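Protein adenylyltransferase MntA (PDB 6M6U) transfers AMP units from ATP onto a tyrosine of its cognate toxin HepT, three in succession, and thereby neutralizes the toxin. Local coordinates at residues Pro18-Ile23 and Gln92-Gln97; Tyr24-Tyr29 and Glu41-Ala46; Asn37-Ile42 and Asp69-Asp74; Ala47-Asn52 and Asp74-Ser79; Leu82-Val87 and Val105-Met110. The protein carries 2 engineered substitutions. One frame throughout, in Å; residues are numbered along the deposited sequence.

Contact 1 of 5, residues Pro18-Ile23 and Gln92-Gln97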
# COMPACT_ATOMS: atom_id res chain seq x y z
N PRO E 18 -19.44 -14.28 22.42
CA PRO E 18 -19.93 -15.16 23.50
C PRO E 18 -18.89 -15.32 24.60
O PRO E 18 -17.69 -15.41 24.33
CB PRO E 18 -20.19 -16.49 22.78
CG PRO E 18 -19.29 -16.45 21.59
CD PRO E 18 -19.25 -15.01 21.16
N LYS E 19 -19.38 -15.34 25.84
CA LYS E 19 -18.54 -15.61 27.01
C LYS E 19 -17.37 -14.64 27.10
O LYS E 19 -16.25 -15.02 27.46
CB LYS E 19 -18.04 -17.06 27.01
CG LYS E 19 -19.16 -18.09 27.02
CD LYS E 19 -18.62 -19.44 26.63
CE LYS E 19 -18.05 -19.40 25.22
NZ LYS E 19 -17.13 -20.53 24.97
N LEU E 20 -17.63 -13.38 26.76
CA LEU E 20 -16.62 -12.34 26.87
C LEU E 20 -16.18 -12.18 28.32
O LEU E 20 -16.98 -12.32 29.25
CB LEU E 20 -17.17 -11.03 26.34
CG LEU E 20 -16.24 -9.83 26.16
CD1 LEU E 20 -15.12 -10.17 25.20
CD2 LEU E 20 -17.06 -8.66 25.65
N GLN E 21 -14.90 -11.90 28.52
CA GLN E 21 -14.38 -11.79 29.88
C GLN E 21 -13.67 -10.47 30.14
O GLN E 21 -13.75 -9.95 31.26
CB GLN E 21 -13.44 -12.96 30.19
CG GLN E 21 -14.12 -14.32 30.21
CD GLN E 21 -13.14 -15.47 30.16
OE1 GLN E 21 -11.94 -15.28 29.94
NE2 GLN E 21 -13.64 -16.68 30.36
N LEU E 22 -12.95 -9.93 29.16
CA LEU E 22 -12.17 -8.72 29.36
C LEU E 22 -12.20 -7.88 28.10
O LEU E 22 -12.07 -8.41 26.99
CB LEU E 22 -10.71 -9.06 29.73
CG LEU E 22 -10.46 -9.75 31.08
CD1 LEU E 22 -9.08 -10.39 31.13
CD2 LEU E 22 -10.64 -8.78 32.25
N ILE E 23 -12.38 -6.57 28.26
CA ILE E 23 -12.22 -5.60 27.19
C ILE E 23 -11.16 -4.59 27.62
O ILE E 23 -11.25 -4.02 28.71
CB ILE E 23 -13.53 -4.86 26.85
CG1 ILE E 23 -14.61 -5.84 26.38
CG2 ILE E 23 -13.29 -3.80 25.80
CD1 ILE E 23 -15.92 -5.16 26.03
N GLN E 92 -8.78 -1.08 31.13
CA GLN E 92 -9.84 -2.08 31.16
C GLN E 92 -11.20 -1.40 31.04
O GLN E 92 -11.55 -0.54 31.85
CB GLN E 92 -9.76 -2.89 32.45
CG GLN E 92 -10.96 -3.80 32.63
CD GLN E 92 -10.81 -4.76 33.78
OE1 GLN E 92 -9.94 -4.58 34.64
NE2 GLN E 92 -11.65 -5.78 33.82
N LEU E 93 -11.98 -1.81 30.04
CA LEU E 93 -13.31 -1.26 29.84
C LEU E 93 -14.42 -2.14 30.41
O LEU E 93 -15.52 -1.64 30.65
CB LEU E 93 -13.58 -1.03 28.35
CG LEU E 93 -12.64 -0.09 27.58
CD1 LEU E 93 -13.14 0.09 26.15
CD2 LEU E 93 -12.53 1.26 28.28
N TRP E 94 -14.16 -3.43 30.62
CA TRP E 94 -15.19 -4.35 31.07
C TRP E 94 -14.52 -5.61 31.61
O TRP E 94 -13.36 -5.90 31.29
CB TRP E 94 -16.16 -4.69 29.93
CG TRP E 94 -17.36 -5.46 30.36
CD1 TRP E 94 -18.54 -4.96 30.85
CD2 TRP E 94 -17.51 -6.88 30.35
NE1 TRP E 94 -19.41 -5.99 31.14
CE2 TRP E 94 -18.80 -7.18 30.84
CE3 TRP E 94 -16.67 -7.94 29.98
CZ2 TRP E 94 -19.26 -8.48 30.97
CZ3 TRP E 94 -17.14 -9.23 30.10
CH2 TRP E 94 -18.42 -9.49 30.60
N GLY E 95 -15.25 -6.34 32.44
CA GLY E 95 -14.77 -7.57 33.03
C GLY E 95 -14.44 -7.39 34.51
O GLY E 95 -14.22 -6.29 35.01
N THR E 96 -14.41 -8.52 35.22
CA THR E 96 -14.14 -8.46 36.65
C THR E 96 -12.70 -8.05 36.92
O THR E 96 -11.80 -8.21 36.08
CB THR E 96 -14.42 -9.81 37.32
OG1 THR E 96 -13.46 -10.78 36.87
CG2 THR E 96 -15.83 -10.29 37.00
N GLN E 97 -12.48 -7.51 38.12
CA GLN E 97 -11.11 -7.22 38.53
C GLN E 97 -10.29 -8.49 38.65
O GLN E 97 -9.09 -8.48 38.35
CB GLN E 97 -11.12 -6.45 39.86
CG GLN E 97 -9.74 -6.01 40.34
CD GLN E 97 -9.09 -4.99 39.41
OE1 GLN E 97 -9.77 -4.12 38.85
NE2 GLN E 97 -7.78 -5.10 39.23
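Leu20 meets Trp94 at the end of its indole: the backbone O of Leu20 lies in the ring plane at the edge, 3.2 Å from Trp94 CZ3, while CG of Leu20 packs against the same carbon. Trp94 CG stands anti to its own backbone N (chi1 -171°). Gln21 turns its carbonyl to the second segment, and Gly95 CA approaches Gln21 O at 3.1 Å in a CA-H...O contact. From Leu22, CD2 touches the amide nitrogen of Gln92, 3.5 Å from NE2. Ile23 makes the real strand pairing, antiparallel and hydrogen-bonded with Trp94. Its N donates to Trp94 O over 3.3 Å with a nearly straight N-H...O angle of 169°, and its O accepts from Leu93 N at 2.7 Å. Because Leu93 and Trp94 both face Ile23, a classic beta bulge interrupts the edge strand 91-94. CG2 of Ile23 packs on Leu93 CB and its CD1 on Trp94 CB, 3.9 Å away, under the cover of helix 6-16 through Leu13 and Ile10. Trp94 O is gripped twice, since Gln92 NE2 donates to it at 3.1 Å from the face opposite Ile23 N. The bulged end of the strand is therefore held by a side-chain amide as well as by the sheet, just before Thr96 caps helix 97-125.

Contact 2 of 5, residues Tyr24-Tyr29 and Glu41-Ala46; sequences YLFGSY and EIAVLA. Engineered in segment 41-46: Glu41 (natural residue Asp).
Phe26 and Glu41 form the tightest side-chain packing here: CB of Glu41 sits over one face of the Phe26 ring, 3.6 Å from its centroid and 15° off the normal, a CH-pi contact. Phe26 CG stands between the backbone N and the carbonyl carbon (chi1 70°). At the ring, CE2 of Phe26 lies 3.9 Å from Ala43 CB. On that same side of the sheet, CB of Tyr24 lies near CB of Ala43, and helix 80-89 covers the group through Val86 and Leu82. Tyr24 and Ala43 are a hydrogen-bonded antiparallel pair: Tyr24 N to Ala43 O is 2.8 Å and Ala43 N to Tyr24 O 2.9 Å. Phe26 N adds a straight bond to Glu41 O, 3.0 Å long. These strands bear the nucleotidyltransferase signature GSX(10)DXD, with Gly27 and Ser28 following Phe26 and Glu41, an engineered replacement of the natural aspartate at a magnesium-binding position, on the other strand. Beyond Phe26 the contact thins. Glu41 runs extended past CG, and its carboxylate plane is turned 68° from the Phe26 ring. OE1 still touches the ring at CE1 (3.4 Å), but OE2 comes only to 3.8 Å from Gly27 CA. Ser28, partly exposed, packs on Arg59 of a HepT toxin chain.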
# COMPACT_ATOMS: atom_id res chain seq x y z
N TYR E 24 -10.16 -4.37 26.76
CA TYR E 24 -9.15 -3.35 26.99
C TYR E 24 -9.08 -2.43 25.79
O TYR E 24 -9.11 -2.88 24.64
CB TYR E 24 -7.75 -3.93 27.20
CG TYR E 24 -7.59 -4.77 28.43
CD1 TYR E 24 -7.43 -4.19 29.68
CD2 TYR E 24 -7.59 -6.15 28.34
CE1 TYR E 24 -7.28 -4.97 30.80
CE2 TYR E 24 -7.44 -6.93 29.45
CZ TYR E 24 -7.29 -6.34 30.68
OH TYR E 24 -7.14 -7.13 31.80
N LEU E 25 -8.97 -1.14 26.08
CA LEU E 25 -8.48 -0.17 25.11
C LEU E 25 -6.99 -0.01 25.36
O LEU E 25 -6.56 0.11 26.51
CB LEU E 25 -9.22 1.16 25.29
CG LEU E 25 -9.06 2.27 24.25
CD1 LEU E 25 -9.73 1.88 22.93
CD2 LEU E 25 -9.65 3.55 24.81
N PHE E 26 -6.19 -0.07 24.29
CA PHE E 26 -4.75 0.09 24.45
C PHE E 26 -4.23 0.92 23.28
O PHE E 26 -4.99 1.44 22.46
CB PHE E 26 -4.04 -1.27 24.58
CG PHE E 26 -4.02 -2.10 23.32
CD1 PHE E 26 -2.85 -2.22 22.58
CD2 PHE E 26 -5.15 -2.78 22.89
CE1 PHE E 26 -2.81 -2.99 21.42
CE2 PHE E 26 -5.13 -3.55 21.73
CZ PHE E 26 -3.95 -3.66 20.99
N GLY E 27 -2.91 1.08 23.23
CA GLY E 27 -2.33 1.86 22.16
C GLY E 27 -2.58 3.34 22.34
O GLY E 27 -2.74 3.86 23.45
N SER E 28 -2.66 4.03 21.20
CA SER E 28 -2.68 5.48 21.21
C SER E 28 -3.95 6.04 21.85
O SER E 28 -3.89 7.04 22.55
CB SER E 28 -2.51 6.01 19.79
OG SER E 28 -3.61 5.67 18.96
N TYR E 29 -5.10 5.40 21.63
CA TYR E 29 -6.36 6.00 22.08
C TYR E 29 -6.49 5.98 23.60
O TYR E 29 -7.16 6.85 24.17
CB TYR E 29 -7.55 5.31 21.42
CG TYR E 29 -7.98 6.01 20.15
CD1 TYR E 29 -7.12 6.11 19.06
CD2 TYR E 29 -9.24 6.58 20.04
CE1 TYR E 29 -7.50 6.76 17.90
CE2 TYR E 29 -9.64 7.23 18.88
CZ TYR E 29 -8.77 7.32 17.81
OH TYR E 29 -9.15 7.96 16.65
N GLU E 41 -7.25 0.61 18.99
CA GLU E 41 -6.73 -0.71 19.29
C GLU E 41 -7.46 -1.26 20.51
O GLU E 41 -7.40 -0.68 21.60
CB GLU E 41 -5.22 -0.66 19.53
CG GLU E 41 -4.42 -0.41 18.25
CD GLU E 41 -2.97 -0.03 18.51
OE1 GLU E 41 -2.15 -0.92 18.79
OE2 GLU E 41 -2.66 1.18 18.42
N ILE E 42 -8.16 -2.38 20.31
CA ILE E 42 -8.99 -2.99 21.33
C ILE E 42 -8.58 -4.45 21.48
O ILE E 42 -8.38 -5.16 20.49
CB ILE E 42 -10.49 -2.88 20.99
CG1 ILE E 42 -10.87 -1.41 20.77
CG2 ILE E 42 -11.35 -3.51 22.08
CD1 ILE E 42 -12.14 -1.23 19.98
N ALA E 43 -8.47 -4.90 22.73
CA ALA E 43 -8.13 -6.28 23.04
C ALA E 43 -9.26 -6.90 23.85
O ALA E 43 -9.85 -6.24 24.72
CB ALA E 43 -6.82 -6.37 23.82
N VAL E 44 -9.56 -8.16 23.57
CA VAL E 44 -10.62 -8.87 24.26
C VAL E 44 -10.10 -10.24 24.67
O VAL E 44 -9.25 -10.83 24.01
CB VAL E 44 -11.90 -9.02 23.40
CG1 VAL E 44 -12.59 -7.68 23.25
CG2 VAL E 44 -11.55 -9.59 22.03
N LEU E 45 -10.61 -10.72 25.80
CA LEU E 45 -10.44 -12.10 26.21
C LEU E 45 -11.82 -12.70 26.36
O LEU E 45 -12.67 -12.15 27.07
CB LEU E 45 -9.66 -12.21 27.52
CG LEU E 45 -9.31 -13.63 27.98
CD1 LEU E 45 -8.33 -14.29 27.02
CD2 LEU E 45 -8.76 -13.63 29.40
N ALA E 46 -12.06 -13.81 25.67
CA ALA E 46 -13.27 -14.60 25.82
C ALA E 46 -12.88 -16.00 26.29
O ALA E 46 -11.70 -16.36 26.33
CB ALA E 46 -14.06 -14.65 24.51

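Contact 3 of 5, residues Asn37-Ile42 and Asp69-Asp74. Engineered in segment 37-42: Glu39 (natural residue Asp), Glu41 (natural residue Asp).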
# COMPACT_ATOMS: atom_id res chain seq x y z
N ASN E 37 -4.93 9.21 11.30
CA ASN E 37 -5.63 8.05 10.78
C ASN E 37 -5.41 6.82 11.65
O ASN E 37 -5.76 5.71 11.23
CB ASN E 37 -5.17 7.77 9.34
CG ASN E 37 -3.65 7.75 9.20
OD1 ASN E 37 -2.99 6.79 9.61
ND2 ASN E 37 -3.10 8.80 8.61
N SER E 38 -4.86 7.00 12.85
CA SER E 38 -4.42 5.88 13.67
C SER E 38 -5.60 5.03 14.12
O SER E 38 -6.69 5.54 14.40
CB SER E 38 -3.64 6.38 14.88
OG SER E 38 -4.41 7.30 15.64
N GLU E 39 -5.37 3.72 14.19
CA GLU E 39 -6.43 2.80 14.56
C GLU E 39 -6.78 2.93 16.03
O GLU E 39 -5.96 3.31 16.86
CB GLU E 39 -6.01 1.35 14.27
CG GLU E 39 -5.48 1.10 12.88
CD GLU E 39 -5.22 -0.38 12.63
OE1 GLU E 39 -6.17 -1.11 12.28
OE2 GLU E 39 -4.05 -0.81 12.79
N ILE E 40 -8.03 2.62 16.34
CA ILE E 40 -8.43 2.31 17.71
C ILE E 40 -8.06 0.85 17.96
O ILE E 40 -8.46 -0.04 17.20
CB ILE E 40 -9.93 2.56 17.92
CG1 ILE E 40 -10.28 4.00 17.53
CG2 ILE E 40 -10.33 2.27 19.36
CD1 ILE E 40 -11.74 4.25 17.35
N GLU E 41 -7.25 0.61 18.99
CA GLU E 41 -6.73 -0.71 19.29
C GLU E 41 -7.46 -1.26 20.51
O GLU E 41 -7.40 -0.68 21.60
CB GLU E 41 -5.22 -0.66 19.53
CG GLU E 41 -4.42 -0.41 18.25
CD GLU E 41 -2.97 -0.03 18.51
OE1 GLU E 41 -2.15 -0.92 18.79
OE2 GLU E 41 -2.66 1.18 18.42
N ILE E 42 -8.16 -2.38 20.31
CA ILE E 42 -8.99 -2.99 21.33
C ILE E 42 -8.58 -4.45 21.48
O ILE E 42 -8.38 -5.16 20.49
CB ILE E 42 -10.49 -2.88 20.99
CG1 ILE E 42 -10.87 -1.41 20.77
CG2 ILE E 42 -11.35 -3.51 22.08
CD1 ILE E 42 -12.14 -1.23 19.98
N ASP E 69 -10.67 3.58 11.99
CA ASP E 69 -10.07 2.26 11.85
C ASP E 69 -9.93 1.59 13.22
O ASP E 69 -9.52 2.22 14.20
CB ASP E 69 -8.71 2.36 11.17
CG ASP E 69 -8.82 2.67 9.68
OD1 ASP E 69 -9.90 2.44 9.10
OD2 ASP E 69 -7.83 3.16 9.10
N VAL E 70 -10.29 0.32 13.28
CA VAL E 70 -10.26 -0.44 14.51
C VAL E 70 -9.39 -1.67 14.30
O VAL E 70 -9.45 -2.30 13.24
CB VAL E 70 -11.68 -0.83 14.97
CG1 VAL E 70 -11.63 -1.91 16.06
CG2 VAL E 70 -12.43 0.40 15.47
N ASP E 71 -8.56 -1.97 15.28
CA ASP E 71 -7.82 -3.23 15.32
C ASP E 71 -8.28 -3.99 16.55
O ASP E 71 -8.15 -3.50 17.67
CB ASP E 71 -6.31 -2.99 15.35
CG ASP E 71 -5.52 -4.29 15.24
OD1 ASP E 71 -4.42 -4.36 15.83
OD2 ASP E 71 -6.00 -5.23 14.57
N LEU E 72 -8.84 -5.18 16.33
CA LEU E 72 -9.41 -5.99 17.39
C LEU E 72 -8.49 -7.18 17.64
O LEU E 72 -8.28 -8.00 16.74
CB LEU E 72 -10.83 -6.45 17.05
CG LEU E 72 -11.50 -7.36 18.08
CD1 LEU E 72 -11.59 -6.68 19.45
CD2 LEU E 72 -12.87 -7.78 17.58
N VAL E 73 -7.95 -7.25 18.85
CA VAL E 73 -6.94 -8.24 19.20
C VAL E 73 -7.59 -9.27 20.12
O VAL E 73 -8.17 -8.92 21.15
CB VAL E 73 -5.73 -7.58 19.88
CG1 VAL E 73 -4.91 -8.61 20.65
CG2 VAL E 73 -4.86 -6.87 18.85
N ASP E 74 -7.51 -10.54 19.72
CA ASP E 74 -7.92 -11.63 20.60
C ASP E 74 -6.76 -11.96 21.52
O ASP E 74 -5.72 -12.45 21.07
CB ASP E 74 -8.36 -12.85 19.79
CG ASP E 74 -8.79 -14.02 20.68
OD1 ASP E 74 -9.00 -13.82 21.90
OD2 ASP E 74 -8.94 -15.14 20.15
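Ile40 and Ile42 carry the backbone ladder that joins two parallel strands, whose short axes lie 13° apart. Ile40 N donates to Asp69 O (2.6 Å) and Asp71 N to Ile40 O (2.7 Å); the pattern repeats two residues on, with Ile42 N to Asp71 O at 2.9 Å and Val73 N to Ile42 O at 2.7 Å. The last three donors approach nearly along the C=O axis. Apolar contacts lie on the face bearing Ile40, Ile42, Val70 and Leu72: CD1 of Ile42 touches Val70 CG1 at 4.0 Å, its CG2 meets Leu72 CD1, and Ile40 CB faces Val70 CG2. The acidic groups form a third class. Glu39 extends beyond CG and lays OE1 3.6 Å from Asp71 CB, its carboxylate 19° from the plane of that of Asp71. OE1 of Glu41 is 5.1 Å from Asp71 OD1. Positions 39, 41 and 71 bind magnesium; the first two carry engineered glutamates here in place of the natural aspartates. Asp69 turns instead to a HepT toxin chain, where Arg70 makes a salt bridge with OD1. The two strands are the arms of a beta-alpha-beta unit whose helix 52-66 covers the isoleucine face through Leu62 and Leu66, beside Ile9 and Leu13 of helix 6-16, while strand 20-26 flanks 40-46 on its other edge.

Contact 4 of 5, residues Ala47-Asn52 and Asp74-Ser79; sequences ADTLDN and DLRSAS
Thr49 and Arg76 pack where two loops meet, their side chains crossing at about a right angle. Along Arg76, CB lies 4.0 Å from Thr49 CG2 and CG comes closer to that methyl. CD touches both Thr49 CG2 and Thr49 N, each at 3.5 Å. The chain then bends at chi3 (-74°), and NE meets Ala47 O. That oxygen stands over one face of the guanidinium, offset toward its rim and 3.2 Å from NE of Arg76, but the angle is too poor for a hydrogen bond; NE donates instead to Ala46 O, at the end of strand 40-46. Asp74 supplies the polar link. Its OD1 accepts from Arg76 N, two residues on, at 3.1 Å, which defines an Asx turn. OD2 of Asp74 accepts from Leu50 N at 3.0 Å, the donor standing 49° out of the carboxylate plane, and so the turn residue links the loops that follow parallel strands 40-46 and 70-74 of the nucleotidyltransferase sheet.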
# COMPACT_ATOMS: atom_id res chain seq x y z
N ALA E 47 -13.90 -16.79 26.64
CA ALA E 47 -13.65 -18.16 27.08
C ALA E 47 -12.95 -18.98 26.00
O ALA E 47 -12.02 -19.74 26.29
CB ALA E 47 -14.95 -18.83 27.51
N ASP E 48 -13.38 -18.83 24.75
CA ASP E 48 -12.73 -19.47 23.61
C ASP E 48 -11.98 -18.45 22.78
O ASP E 48 -12.26 -17.24 22.82
CB ASP E 48 -13.75 -20.19 22.72
CG ASP E 48 -14.61 -21.17 23.47
OD1 ASP E 48 -15.81 -21.27 23.14
OD2 ASP E 48 -14.10 -21.84 24.39
N THR E 49 -11.03 -18.95 22.00
CA THR E 49 -10.44 -18.14 20.94
C THR E 49 -11.52 -17.77 19.94
O THR E 49 -12.39 -18.58 19.61
CB THR E 49 -9.32 -18.90 20.23
OG1 THR E 49 -9.89 -20.02 19.55
CG2 THR E 49 -8.28 -19.40 21.21
N LEU E 50 -11.48 -16.53 19.47
CA LEU E 50 -12.40 -16.11 18.43
C LEU E 50 -11.96 -16.68 17.10
O LEU E 50 -10.77 -16.90 16.86
CB LEU E 50 -12.47 -14.58 18.33
CG LEU E 50 -12.53 -13.73 19.61
CD1 LEU E 50 -12.78 -12.28 19.24
CD2 LEU E 50 -13.59 -14.23 20.58
N ASP E 51 -12.93 -16.94 16.22
CA ASP E 51 -12.61 -17.19 14.83
C ASP E 51 -11.92 -15.95 14.26
O ASP E 51 -12.38 -14.82 14.46
CB ASP E 51 -13.88 -17.52 14.04
CG ASP E 51 -13.61 -17.68 12.55
OD1 ASP E 51 -14.47 -17.24 11.74
OD2 ASP E 51 -12.56 -18.24 12.18
N ASN E 52 -10.81 -16.17 13.56
CA ASN E 52 -10.00 -15.04 13.08
C ASN E 52 -10.79 -14.16 12.12
O ASN E 52 -10.77 -12.93 12.22
CB ASN E 52 -8.73 -15.55 12.41
CG ASN E 52 -7.82 -14.43 11.97
OD1 ASN E 52 -7.86 -13.33 12.52
ND2 ASN E 52 -7.00 -14.69 10.96
N ASP E 74 -7.51 -10.54 19.72
CA ASP E 74 -7.92 -11.63 20.60
C ASP E 74 -6.76 -11.96 21.52
O ASP E 74 -5.72 -12.45 21.07
CB ASP E 74 -8.36 -12.85 19.79
CG ASP E 74 -8.79 -14.02 20.68
OD1 ASP E 74 -9.00 -13.82 21.90
OD2 ASP E 74 -8.94 -15.14 20.15
N LEU E 75 -6.92 -11.67 22.82
CA LEU E 75 -5.83 -11.89 23.76
C LEU E 75 -5.46 -13.36 23.88
O LEU E 75 -4.32 -13.69 24.24
CB LEU E 75 -6.22 -11.34 25.14
CG LEU E 75 -6.23 -9.81 25.22
CD1 LEU E 75 -6.85 -9.34 26.53
CD2 LEU E 75 -4.81 -9.29 25.08
N ARG E 76 -6.39 -14.27 23.57
CA ARG E 76 -6.14 -15.69 23.78
C ARG E 76 -5.17 -16.27 22.76
O ARG E 76 -4.55 -17.30 23.03
CB ARG E 76 -7.47 -16.46 23.76
CG ARG E 76 -7.38 -17.86 24.34
CD ARG E 76 -8.76 -18.46 24.59
NE ARG E 76 -9.42 -17.87 25.75
CZ ARG E 76 -9.10 -18.15 27.01
NH1 ARG E 76 -8.12 -19.00 27.28
NH2 ARG E 76 -9.76 -17.57 28.02
N SER E 77 -5.01 -15.63 21.60
CA SER E 77 -4.03 -16.05 20.62
C SER E 77 -2.94 -15.01 20.37
O SER E 77 -2.04 -15.25 19.57
CB SER E 77 -4.71 -16.39 19.29
OG SER E 77 -5.19 -15.22 18.65
N ALA E 78 -3.00 -13.87 21.05
CA ALA E 78 -2.03 -12.81 20.83
C ALA E 78 -0.66 -13.20 21.37
O ALA E 78 -0.52 -14.04 22.27
CB ALA E 78 -2.51 -11.51 21.48
N SER E 79 0.36 -12.54 20.82
CA SER E 79 1.73 -12.78 21.24
C SER E 79 1.93 -12.36 22.70
O SER E 79 1.14 -11.62 23.27
CB SER E 79 2.70 -12.02 20.34
OG SER E 79 2.83 -10.69 20.80

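Contact 5 of 5, residues Leu82-Val87 and Val105-Met110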
# COMPACT_ATOMS: atom_id res chain seq x y z
N LEU E 82 2.59 -8.62 22.83
CA LEU E 82 1.36 -7.83 22.72
C LEU E 82 0.53 -7.91 24.00
O LEU E 82 -0.01 -6.90 24.45
CB LEU E 82 0.55 -8.27 21.51
CG LEU E 82 -0.71 -7.44 21.22
CD1 LEU E 82 -0.42 -5.94 21.25
CD2 LEU E 82 -1.27 -7.83 19.86
N CYS E 83 0.42 -9.10 24.59
CA CYS E 83 -0.30 -9.21 25.85
C CYS E 83 0.34 -8.34 26.93
O CYS E 83 -0.37 -7.73 27.74
CB CYS E 83 -0.36 -10.67 26.31
SG CYS E 83 -1.53 -11.69 25.37
N GLN E 84 1.67 -8.26 26.94
CA GLN E 84 2.34 -7.41 27.92
C GLN E 84 2.00 -5.94 27.69
O GLN E 84 1.78 -5.19 28.66
CB GLN E 84 3.85 -7.63 27.85
CG GLN E 84 4.69 -6.65 28.67
CD GLN E 84 4.81 -7.05 30.14
OE1 GLN E 84 4.17 -8.00 30.60
NE2 GLN E 84 5.64 -6.32 30.88
N GLN E 85 1.94 -5.50 26.43
CA GLN E 85 1.60 -4.11 26.16
C GLN E 85 0.19 -3.79 26.65
O GLN E 85 -0.03 -2.76 27.30
CB GLN E 85 1.72 -3.81 24.66
CG GLN E 85 1.40 -2.35 24.33
CD GLN E 85 1.31 -2.06 22.84
OE1 GLN E 85 1.70 -2.87 22.00
NE2 GLN E 85 0.80 -0.88 22.50
N VAL E 86 -0.77 -4.66 26.35
CA VAL E 86 -2.14 -4.49 26.86
C VAL E 86 -2.13 -4.40 28.38
O VAL E 86 -2.76 -3.52 28.97
CB VAL E 86 -3.04 -5.64 26.38
CG1 VAL E 86 -4.40 -5.58 27.07
CG2 VAL E 86 -3.19 -5.59 24.87
N VAL E 87 -1.39 -5.30 29.04
CA VAL E 87 -1.33 -5.31 30.50
C VAL E 87 -0.66 -4.04 31.02
O VAL E 87 -1.03 -3.52 32.08
CB VAL E 87 -0.58 -6.58 30.98
CG1 VAL E 87 -0.12 -6.41 32.42
CG2 VAL E 87 -1.47 -7.80 30.85
N VAL E 105 -1.13 -11.40 35.76
CA VAL E 105 -0.12 -12.24 36.41
C VAL E 105 0.44 -13.27 35.42
O VAL E 105 1.66 -13.47 35.33
CB VAL E 105 -0.70 -12.92 37.66
CG1 VAL E 105 0.03 -14.22 37.95
CG2 VAL E 105 -0.60 -11.98 38.84
N LYS E 106 -0.45 -13.93 34.67
CA LYS E 106 0.01 -14.87 33.66
C LYS E 106 0.85 -14.18 32.59
O LYS E 106 1.90 -14.70 32.19
CB LYS E 106 -1.20 -15.57 33.02
CG LYS E 106 -0.85 -16.42 31.80
CD LYS E 106 -2.10 -16.97 31.13
CE LYS E 106 -1.80 -17.44 29.71
NZ LYS E 106 -1.98 -18.92 29.55
N THR E 107 0.42 -12.99 32.14
CA THR E 107 1.13 -12.30 31.07
C THR E 107 2.52 -11.86 31.52
O THR E 107 3.52 -12.14 30.85
CB THR E 107 0.33 -11.08 30.61
OG1 THR E 107 -0.92 -11.51 30.03
CG2 THR E 107 1.12 -10.30 29.58
N ILE E 108 2.61 -11.15 32.64
CA ILE E 108 3.89 -10.60 33.09
C ILE E 108 4.89 -11.71 33.37
O ILE E 108 6.09 -11.57 33.08
CB ILE E 108 3.66 -9.70 34.31
CG1 ILE E 108 2.69 -8.56 33.95
CG2 ILE E 108 4.99 -9.15 34.82
CD1 ILE E 108 2.28 -7.71 35.13
N SER E 109 4.43 -12.83 33.93
CA SER E 109 5.31 -13.97 34.15
C SER E 109 5.85 -14.51 32.83
O SER E 109 7.06 -14.69 32.66
CB SER E 109 4.57 -15.06 34.91
OG SER E 109 5.39 -16.20 35.08
N MET E 110 4.96 -14.79 31.87
CA MET E 110 5.39 -15.25 30.55
C MET E 110 6.32 -14.24 29.89
O MET E 110 7.27 -14.63 29.20
CB MET E 110 4.18 -15.52 29.66
CG MET E 110 3.34 -16.70 30.09
SD MET E 110 1.97 -17.04 28.97
CE MET E 110 2.83 -17.66 27.53
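Helix-helix packing between 80-89 and 97-125 brings Thr107 against Cys83, Gln84 and Val87, the short axes passing 9.0 Å apart at an angle of 127°. Thr107 points at the other helix, and its CG2, anti to the backbone N (chi1 -64° for OG1), presses on the backbone: it is 3.4 Å from both Cys83 C and Gln84 N. Cys83 CB lies 3.6 Å from the same methyl. Val87 and Thr107 run alongside in opposite senses, CG2 of Val87 reaching Thr107 CB at 3.7 Å. The other branch, Val87 CG1, packs on Ile108 CD1 at 3.8 Å. Gln84 bends at chi2 (83°), turning CD aside; its OE1 lies 3.6 Å from Ile108 CA, and its side chain crosses that of Ile108 at about a right angle. Thr107 OG1 bonds back to Phe103 O in its own helix. Helix 80-89 thus lies between the long helix and the sheet, where Val86 packs on Tyr24 and Phe26 of strand 20-26, while Ile65 and Asn55 of a HepT toxin chain pack on Gln84 and Ile108.

Overall arrangement
From the N terminus, residues 18-23 open contact 1, which closes only at 92-97 and so encloses contacts 2, 3 and 4. Contact 2 returns the chain at 41-46 after a short loop and shares Glu41 and Ile42 with contact 3, whose closure at 69-74 adds the parallel strand. Contact 4 crosses contact 3: it opens at 47-52 and closes at 74-79, with Asp74 common to both. Contacts 1, 2 and 3 thereby join all four strands of the sheet, and contact 4 ties two loops at its end. Contact 5 follows contact 4 in series, crosses contact 1, and brings the C-terminal helix onto helix 80-89, about 19 Å between centres from contact 3.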